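PDB 1RW1: ArsC family reductase from Pseudomonas aeruginosa, which is of unproven function but, as a thioredoxin-fold member of the ArsC family, probably acts as a glutathione-dependent thiol reductase. Local coordinates for residues Arg17-Leu20 against Asp21-Val25; Asp38-His41 against Leu42-Cys46. One frame throughout, in Å; residues are numbered along the deposited sequence.

Interaction 1: residues Arg17-Leu20 against Asp21-Val25; sequences RTWL and DEHKV
Trp19 chi1 of -166° puts CG beside its carbonyl carbon, and His23 chi1 of -75° puts CG beside its own N. Together they set the two rings face to face, with His23 four residues on, just past the last helical residue. The planes stack at 23°, and the imidazole centroid is 3.7 Å from that of the Trp19 six-membered ring. His23 ND1 sits over the middle of the indole. His23 ND1 also donates to Trp19 O at 2.8 Å, and this oxygen lies in the imidazole plane. Trp19 O accepts from His23 N at 3.0 Å, on the opposite face of the carbonyl plane. Two N-H groups of His23 thus grip this oxygen; the ND1 bond and the stack hold the imidazole's rotation. A water bridges Asp21 OD2 (2.7 Å) and, at a longer distance, Thr18 OG1; Lys14 O also bonds Thr18 OG1, and Tyr27 OH bonds Asp21 OD1. Leu20 CD2 packs against Val25 CB at 4.1 Å. Lys24 has positive phi, its N bonds Asp21 O, and Val25 N bonds Leu20 O at 3.0 Å. This is a Schellman motif, closing helix 11-22 of the beta-alpha-beta unit in the thioredoxin fold.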
loop_
_atom_site.group_PDB
_atom_site.type_symbol
_atom_site.label_atom_id
_atom_site.label_comp_id
_atom_site.label_asym_id
_atom_site.label_seq_id
_atom_site.Cartn_x
_atom_site.Cartn_y
_atom_site.Cartn_z
ATOM N N ARG A 17 7.604 -3.855 -9.566
ATOM C CA ARG A 17 8.088 -5.221 -9.699
ATOM C C ARG A 17 9.179 -5.329 -10.740
ATOM O O ARG A 17 10.117 -6.109 -10.573
ATOM C CB ARG A 17 6.965 -6.197 -10.013
ATOM C CG ARG A 17 5.997 -6.303 -8.841
ATOM C CD ARG A 17 4.977 -7.422 -8.978
ATOM N NE ARG A 17 5.585 -8.711 -8.717
ATOM C CZ ARG A 17 4.905 -9.836 -8.669
ATOM N NH1 ARG A 17 3.606 -9.834 -8.897
ATOM N NH2 ARG A 17 5.535 -10.970 -8.397
ATOM N N THR A 18 9.089 -4.572 -11.827
ATOM C CA THR A 18 10.184 -4.568 -12.780
ATOM C C THR A 18 11.471 -4.076 -12.123
ATOM O O THR A 18 12.536 -4.665 -12.348
ATOM C CB THR A 18 9.797 -3.766 -14.033
ATOM O OG1 THR A 18 8.610 -4.311 -14.611
ATOM C CG2 THR A 18 10.844 -3.901 -15.122
ATOM N N TRP A 19 11.396 -3.017 -11.333
ATOM C CA TRP A 19 12.562 -2.536 -10.602
ATOM C C TRP A 19 13.125 -3.652 -9.707
ATOM O O TRP A 19 14.330 -3.969 -9.762
ATOM C CB TRP A 19 12.195 -1.273 -9.812
ATOM C CG TRP A 19 13.389 -0.516 -9.304
ATOM C CD1 TRP A 19 13.916 0.624 -9.830
ATOM C CD2 TRP A 19 14.214 -0.846 -8.175
ATOM N NE1 TRP A 19 15.027 1.011 -9.123
ATOM C CE2 TRP A 19 15.241 0.115 -8.111
ATOM C CE3 TRP A 19 14.222 -1.888 -7.251
ATOM C CZ2 TRP A 19 16.242 0.078 -7.144
ATOM C CZ3 TRP A 19 15.217 -1.928 -6.293
ATOM C CH2 TRP A 19 16.223 -0.956 -6.254
ATOM N N LEU A 20 12.275 -4.234 -8.874
ATOM C CA LEU A 20 12.726 -5.252 -7.930
ATOM C C LEU A 20 13.305 -6.477 -8.654
ATOM O O LEU A 20 14.376 -6.986 -8.298
ATOM C CB LEU A 20 11.562 -5.687 -7.046
ATOM C CG LEU A 20 11.076 -4.641 -6.043
ATOM C CD1 LEU A 20 9.727 -5.035 -5.502
ATOM C CD2 LEU A 20 12.082 -4.434 -4.923
ATOM N N ASP A 21 12.586 -6.958 -9.657
ATOM C CA ASP A 21 12.977 -8.155 -10.375
ATOM C C ASP A 21 14.312 -7.934 -11.082
ATOM O O ASP A 21 15.190 -8.796 -11.040
ATOM C CB ASP A 21 11.906 -8.540 -11.398
ATOM C CG ASP A 21 10.580 -8.977 -10.779
ATOM O OD1 ASP A 21 10.568 -9.365 -9.593
ATOM O OD2 ASP A 21 9.558 -8.973 -11.507
ATOM N N GLU A 22 14.496 -6.762 -11.691
ATOM C CA GLU A 22 15.723 -6.473 -12.400
ATOM C C GLU A 22 16.911 -6.312 -11.454
ATOM O O GLU A 22 18.053 -6.602 -11.821
ATOM C CB GLU A 22 15.547 -5.288 -13.319
ATOM C CG GLU A 22 14.671 -5.633 -14.507
ATOM C CD GLU A 22 15.293 -6.632 -15.476
ATOM O OE1 GLU A 22 16.508 -6.551 -15.713
ATOM O OE2 GLU A 22 14.547 -7.495 -16.023
ATOM N N HIS A 23 16.659 -5.860 -10.236
ATOM C CA HIS A 23 17.696 -5.784 -9.229
ATOM C C HIS A 23 17.874 -7.100 -8.461
ATOM O O HIS A 23 18.672 -7.159 -7.536
ATOM C CB HIS A 23 17.420 -4.628 -8.286
ATOM C CG HIS A 23 17.729 -3.296 -8.893
ATOM N ND1 HIS A 23 16.793 -2.555 -9.579
ATOM C CD2 HIS A 23 18.868 -2.570 -8.912
ATOM C CE1 HIS A 23 17.340 -1.428 -9.994
ATOM N NE2 HIS A 23 18.601 -1.415 -9.607
ATOM N N LYS A 24 17.162 -8.149 -8.867
ATOM C CA LYS A 24 17.312 -9.509 -8.327
ATOM C C LYS A 24 16.983 -9.561 -6.841
ATOM O O LYS A 24 17.558 -10.337 -6.081
ATOM C CB LYS A 24 18.702 -10.101 -8.627
ATOM C CG LYS A 24 18.983 -10.200 -10.110
ATOM C CD LYS A 24 20.283 -10.928 -10.356
ATOM C CE LYS A 24 20.722 -10.839 -11.799
ATOM N NZ LYS A 24 21.734 -11.888 -12.111
ATOM N N VAL A 25 16.012 -8.758 -6.434
ATOM C CA VAL A 25 15.545 -8.757 -5.058
ATOM C C VAL A 25 14.519 -9.867 -4.897
ATOM O O VAL A 25 13.577 -9.957 -5.667
ATOM C CB VAL A 25 14.887 -7.416 -4.709
ATOM C CG1 VAL A 25 14.345 -7.441 -3.288
ATOM C CG2 VAL A 25 15.859 -6.245 -4.919
HETATM O O HOH W 1 8.590 -7.407 -13.511
#

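Interaction 2: residues Asp38-His41 against Leu42-Cys46; sequences DREH and LRRWC
Glu40 and Arg44 make a salt bridge one turn apart. Arg44 NE donates to Glu40 OE2 at 2.9 Å, with an N-H...O angle of 162°. OE2 lies close to the guanidinium plane, but NE comes in from above the carboxylate plane. A weak second bond runs from Arg44 NH2 to Glu40 OE1 at 3.3 Å. Glu40 has CG anti to its backbone N (chi1 -172°) and bends at chi2, which brings the carboxylate alongside Arg44 NE. The Arg44 guanidinium has a second carboxylate partner: NH1 makes a salt bridge to Glu95.

Asp38 side-chain bonds hold the N-terminal end of helix 39-49, where Asp38 is the N-cap. Asp38 OD1 accepts from His41 N at 3.0 Å, the capping bond, and from His41 ND1 at 2.9 Å, a histidine-carboxylate bond. The two donors arrive from opposite faces of the carboxylate. The ND1 bond lies in the imidazole plane and helps to hold the ring's rotation. At the other side of that ring, NE2 is hydrogen-bonded to Tyr5 OH. Asp38 thus serves both the first turn of the helix and a histidine that reaches strand 2-6 of the thioredoxin-fold sheet.

Ring contacts centre on His41. Arg44 NH2 sits over one imidazole face, 3.2 Å from His41 CD2. On the Trp45 side, His41 CB makes a CH-pi contact over the six-membered ring, 4.2 Å from its centroid. The imidazole itself meets the indole obliquely. Trp45 N bonds His41 O, and this oxygen also lies over one indole face. Trp45 NE1 bonds Glu95.

In van der Waals contact, Arg39 CD lies over one face of the Arg43 guanidinium, 3.7 Å from Arg43 NH2. Arg39 NE pairs with Glu80 of helix 75-84.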
loop_
_atom_site.group_PDB
_atom_site.type_symbol
_atom_site.label_atom_id
_atom_site.label_comp_id
_atom_site.label_asym_id
_atom_site.label_seq_id
_atom_site.Cartn_x
_atom_site.Cartn_y
_atom_site.Cartn_z
ATOM N N ASP A 38 -5.631 -7.198 6.610
ATOM C CA ASP A 38 -6.194 -7.124 7.944
ATOM C C ASP A 38 -5.810 -5.821 8.643
ATOM O O ASP A 38 -4.957 -5.053 8.184
ATOM C CB ASP A 38 -5.781 -8.343 8.777
ATOM C CG ASP A 38 -4.308 -8.339 9.119
ATOM O OD1 ASP A 38 -3.562 -7.422 8.768
ATOM O OD2 ASP A 38 -3.831 -9.164 9.892
ATOM N N ARG A 39 -6.438 -5.579 9.782
ATOM C CA ARG A 39 -6.234 -4.347 10.517
ATOM C C ARG A 39 -4.834 -4.251 11.077
ATOM O O ARG A 39 -4.318 -3.150 11.235
ATOM C CB ARG A 39 -7.188 -4.219 11.672
ATOM C CG ARG A 39 -8.517 -3.823 11.344
ATOM C CD ARG A 39 -9.263 -3.416 12.607
ATOM N NE ARG A 39 -10.663 -3.260 12.312
ATOM C CZ ARG A 39 -11.532 -4.237 12.367
ATOM N NH1 ARG A 39 -11.162 -5.457 12.741
ATOM N NH2 ARG A 39 -12.777 -3.992 12.023
ATOM N N GLU A 40 -4.216 -5.374 11.424
ATOM C CA GLU A 40 -2.901 -5.324 12.003
ATOM C C GLU A 40 -1.908 -4.664 11.045
ATOM O O GLU A 40 -1.118 -3.798 11.441
ATOM C CB GLU A 40 -2.465 -6.727 12.450
ATOM C CG GLU A 40 -1.180 -6.727 13.250
ATOM C CD GLU A 40 0.068 -6.728 12.398
ATOM O OE1 GLU A 40 0.000 -7.065 11.210
ATOM O OE2 GLU A 40 1.141 -6.379 12.915
ATOM N N HIS A 41 -1.962 -5.027 9.769
ATOM C CA HIS A 41 -1.109 -4.400 8.773
ATOM C C HIS A 41 -1.421 -2.927 8.641
ATOM O O HIS A 41 -0.534 -2.083 8.632
ATOM C CB HIS A 41 -1.331 -5.062 7.408
ATOM C CG HIS A 41 -0.508 -6.261 7.214
ATOM N ND1 HIS A 41 -0.898 -7.525 7.570
ATOM C CD2 HIS A 41 0.734 -6.362 6.687
ATOM C CE1 HIS A 41 0.067 -8.365 7.197
ATOM N NE2 HIS A 41 1.083 -7.675 6.708
ATOM N N LEU A 42 -2.701 -2.609 8.473
ATOM C CA LEU A 42 -3.095 -1.233 8.242
ATOM C C LEU A 42 -2.707 -0.321 9.393
ATOM O O LEU A 42 -2.272 0.823 9.174
ATOM C CB LEU A 42 -4.581 -1.129 7.965
ATOM C CG LEU A 42 -5.039 -1.850 6.692
ATOM C CD1 LEU A 42 -6.539 -1.938 6.664
ATOM C CD2 LEU A 42 -4.525 -1.134 5.457
ATOM N N ARG A 43 -2.855 -0.792 10.623
ATOM C CA ARG A 43 -2.450 0.001 11.783
ATOM C C ARG A 43 -0.962 0.291 11.777
ATOM O O ARG A 43 -0.549 1.403 12.106
ATOM C CB ARG A 43 -2.809 -0.730 13.072
ATOM C CG ARG A 43 -4.260 -0.709 13.394
ATOM C CD ARG A 43 -4.640 -1.667 14.496
ATOM N NE ARG A 43 -6.019 -1.404 14.897
ATOM C CZ ARG A 43 -6.839 -2.299 15.433
ATOM N NH1 ARG A 43 -6.431 -3.544 15.638
ATOM N NH2 ARG A 43 -8.077 -1.945 15.764
ATOM N N ARG A 44 -0.148 -0.710 11.453
ATOM C CA ARG A 44 1.293 -0.514 11.408
ATOM C C ARG A 44 1.692 0.479 10.314
ATOM O O ARG A 44 2.533 1.359 10.534
ATOM C CB ARG A 44 1.984 -1.851 11.176
ATOM C CG ARG A 44 2.351 -2.623 12.391
ATOM C CD ARG A 44 3.354 -3.693 12.056
ATOM N NE ARG A 44 2.774 -4.737 11.223
ATOM C CZ ARG A 44 3.082 -4.944 9.949
ATOM N NH1 ARG A 44 3.982 -4.189 9.331
ATOM N NH2 ARG A 44 2.477 -5.907 9.291
ATOM N N TRP A 45 1.108 0.331 9.126
ATOM C CA TRP A 45 1.479 1.214 8.031
ATOM C C TRP A 45 1.071 2.649 8.339
ATOM O O TRP A 45 1.823 3.596 8.090
ATOM C CB TRP A 45 0.818 0.737 6.745
ATOM C CG TRP A 45 1.233 -0.626 6.295
ATOM C CD1 TRP A 45 2.329 -1.344 6.677
ATOM C CD2 TRP A 45 0.522 -1.443 5.366
ATOM N NE1 TRP A 45 2.347 -2.556 6.019
ATOM C CE2 TRP A 45 1.251 -2.633 5.198
ATOM C CE3 TRP A 45 -0.651 -1.261 4.618
ATOM C CZ2 TRP A 45 0.825 -3.642 4.333
ATOM C CZ3 TRP A 45 -1.063 -2.254 3.768
ATOM C CH2 TRP A 45 -0.325 -3.430 3.625
ATOM N N CYS A 46 -0.131 2.820 8.881
ATOM C CA CYS A 46 -0.582 4.166 9.216
ATOM C C CYS A 46 0.247 4.778 10.354
ATOM O O CYS A 46 0.501 5.976 10.346
ATOM C CB CYS A 46 -2.057 4.179 9.608
ATOM S SG CYS A 46 -3.198 3.935 8.226
#

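In the fold
The two interactions sit at opposite ends of different helices and on opposite sides of the chain's centre, with centres about 25 Å apart and nearest atoms about 13 Å apart. Interaction 1 is a surface contact at the C-terminal end of helix 11-22, where the chain turns toward strand 27-31. Interaction 2 is partly buried at the start of helix 39-49. The first is closed by backbone bonds and an aromatic stack; the second relies on a side-chain cap and charge pairs. Both reach the central sheet. Arg17 and Leu20 touch Leu4 of strand 2-6, and Trp45 touches Val93 of strand 93-95.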